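Local coordinates for protein TonB-dependent siderophore receptor (Pseudomonas aeruginosa 39016, PDB 5NEC) that probably takes up iron-loaded siderophores, and drug conjugates built on them, across the outer membrane with energy supplied through TonB, at residues 250-255 / 671-676. Residues are numbered along the deposited sequence; the frame is centred on the assembly and turned at random.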
loop_
_atom_site.group_PDB
_atom_site.type_symbol
_atom_site.label_atom_id
_atom_site.label_comp_id
_atom_site.label_asym_id
_atom_site.label_seq_id
_atom_site.Cartn_x
_atom_site.Cartn_y
_atom_site.Cartn_z
ATOM N N SER A 250 34.542 -5.358 5.734
ATOM C CA SER A 250 35.142 -6.662 6.003
ATOM C C SER A 250 34.573 -7.357 7.248
ATOM O O SER A 250 34.462 -8.578 7.253
ATOM C CB SER A 250 36.652 -6.509 6.151
ATOM O OG SER A 250 36.942 -5.582 7.189
ATOM N N ASP A 251 34.199 -6.606 8.283
ATOM C CA ASP A 251 33.648 -7.206 9.515
ATOM C C ASP A 251 32.112 -7.109 9.604
ATOM O O ASP A 251 31.578 -7.061 10.701
ATOM C CB ASP A 251 34.294 -6.554 10.743
ATOM C CG ASP A 251 33.887 -5.089 10.922
ATOM O OD1 ASP A 251 33.457 -4.448 9.921
ATOM O OD2 ASP A 251 33.985 -4.591 12.074
ATOM N N ARG A 252 31.405 -7.073 8.472
ATOM C CA ARG A 252 29.953 -6.916 8.509
ATOM C C ARG A 252 29.309 -8.106 9.226
ATOM O O ARG A 252 29.624 -9.248 8.935
ATOM C CB ARG A 252 29.373 -6.794 7.095
ATOM C CG ARG A 252 27.863 -6.527 7.076
ATOM C CD ARG A 252 27.195 -6.954 5.789
ATOM N NE ARG A 252 27.272 -5.906 4.781
ATOM C CZ ARG A 252 26.773 -6.005 3.553
ATOM N NH1 ARG A 252 26.151 -7.111 3.180
ATOM N NH2 ARG A 252 26.889 -4.989 2.703
ATOM N N SER A 253 28.404 -7.827 10.157
ATOM C CA SER A 253 27.670 -8.880 10.885
ATOM C C SER A 253 26.464 -8.254 11.589
ATOM O O SER A 253 26.259 -7.034 11.505
ATOM C CB SER A 253 28.580 -9.567 11.923
ATOM O OG SER A 253 28.870 -8.685 13.013
ATOM N N LYS A 254 25.702 -9.089 12.317
ATOM C CA LYS A 254 24.683 -8.608 13.260
ATOM C C LYS A 254 25.192 -7.545 14.236
ATOM O O LYS A 254 24.458 -6.655 14.665
ATOM C CB LYS A 254 24.196 -9.764 14.130
ATOM C CG LYS A 254 23.397 -10.829 13.419
ATOM C CD LYS A 254 23.438 -12.185 14.121
ATOM C CE LYS A 254 23.234 -12.120 15.626
ATOM N NZ LYS A 254 23.862 -13.331 16.209
ATOM N N HIS A 255 26.464 -7.664 14.600
ATOM C CA HIS A 255 27.068 -6.797 15.599
ATOM C C HIS A 255 27.523 -5.458 15.012
ATOM O O HIS A 255 27.388 -4.426 15.674
ATOM C CB HIS A 255 28.198 -7.546 16.286
ATOM C CG HIS A 255 27.778 -8.877 16.834
ATOM N ND1 HIS A 255 26.652 -9.046 17.614
ATOM C CD2 HIS A 255 28.321 -10.106 16.689
ATOM C CE1 HIS A 255 26.523 -10.324 17.929
ATOM N NE2 HIS A 255 27.532 -10.987 17.391
ATOM N N ASN A 671 19.988 -9.342 10.097
ATOM C CA ASN A 671 20.251 -8.025 10.701
ATOM C C ASN A 671 21.664 -7.488 10.381
ATOM O O ASN A 671 22.268 -6.804 11.214
ATOM C CB ASN A 671 20.012 -8.026 12.227
ATOM C CG ASN A 671 18.543 -8.191 12.637
ATOM O OD1 ASN A 671 18.221 -7.967 13.801
ATOM N ND2 ASN A 671 17.667 -8.592 11.724
ATOM N N THR A 672 22.162 -7.788 9.174
ATOM C CA THR A 672 23.498 -7.355 8.707
ATOM C C THR A 672 23.471 -6.082 7.866
ATOM O O THR A 672 24.525 -5.484 7.615
ATOM C CB THR A 672 24.208 -8.457 7.888
ATOM O OG1 THR A 672 23.532 -8.673 6.639
ATOM C CG2 THR A 672 24.260 -9.769 8.667
ATOM N N VAL A 673 22.284 -5.677 7.415
ATOM C CA VAL A 673 22.125 -4.420 6.664
ATOM C C VAL A 673 20.896 -3.667 7.159
ATOM O O VAL A 673 19.939 -4.272 7.660
ATOM C CB VAL A 673 22.034 -4.636 5.133
ATOM C CG1 VAL A 673 23.316 -5.262 4.609
ATOM C CG2 VAL A 673 20.824 -5.490 4.739
ATOM N N TYR A 674 20.937 -2.345 7.039
ATOM C CA TYR A 674 19.896 -1.498 7.607
ATOM C C TYR A 674 19.927 -0.120 6.980
ATOM O O TYR A 674 20.912 0.242 6.338
ATOM C CB TYR A 674 20.052 -1.389 9.143
ATOM C CG TYR A 674 21.089 -0.395 9.623
ATOM C CD1 TYR A 674 22.426 -0.754 9.725
ATOM C CD2 TYR A 674 20.725 0.901 9.996
ATOM C CE1 TYR A 674 23.390 0.145 10.187
ATOM C CE2 TYR A 674 21.656 1.811 10.444
ATOM C CZ TYR A 674 22.987 1.432 10.548
ATOM O OH TYR A 674 23.904 2.353 10.989
ATOM N N VAL A 675 18.831 0.618 7.156
ATOM C CA VAL A 675 18.771 2.037 6.826
ATOM C C VAL A 675 18.506 2.813 8.098
ATOM O O VAL A 675 17.698 2.378 8.923
ATOM C CB VAL A 675 17.720 2.395 5.748
ATOM C CG1 VAL A 675 18.074 1.713 4.436
ATOM C CG2 VAL A 675 16.290 2.104 6.191
ATOM N N PRO A 676 19.196 3.947 8.268
ATOM C CA PRO A 676 19.082 4.667 9.525
ATOM C C PRO A 676 17.710 5.337 9.724
ATOM O O PRO A 676 16.963 5.529 8.774
ATOM C CB PRO A 676 20.181 5.727 9.415
ATOM C CG PRO A 676 20.257 6.018 7.961
ATOM C CD PRO A 676 19.995 4.698 7.271
HETATM O O HOH W 1 25.161 -9.301 4.696
#
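The side chain of Arg252 lies across Thr672 and Val673. Its CG stands anti to the backbone N (chi1 -176°), 3.5 Å from Thr672 O in a contact that is not a hydrogen bond. CD sits 3.9 Å from Thr672 CB, the two side chains crossing at about a right angle. Chi3 (-86°) bends the chain at NE. Beyond it, Val673 CG1 lies 3.6 Å above the guanidinium plane, over its centre, an aliphatic methyl against a flat cation. In the plane of the group, a water accepts from Arg252 NH1 at 2.8 Å and donates to Thr672 OG1 at 2.6 Å, linking segments that share no direct hydrogen bond. Asp258 ties them a second way, through a salt bridge to Arg252 NE and backbone bonds to Thr672 and Tyr674; Asp668 bonds Thr672 OG1 through OD2 and Val673 N through OD1, and Ala247 O accepts from Arg252 NH2. On the other branch of Thr672, CG2 reaches Lys254 N at 4.0 Å. Ser253 OG accepts from His255 N at 3.1 Å, forming an ST turn. The arrangement joins the loop between strands 244-245 and 276-291 to the turn leading into strand 674-688, among the loops at one end of the beta-barrel, probably the extracellular end, as in other TonB-dependent receptors.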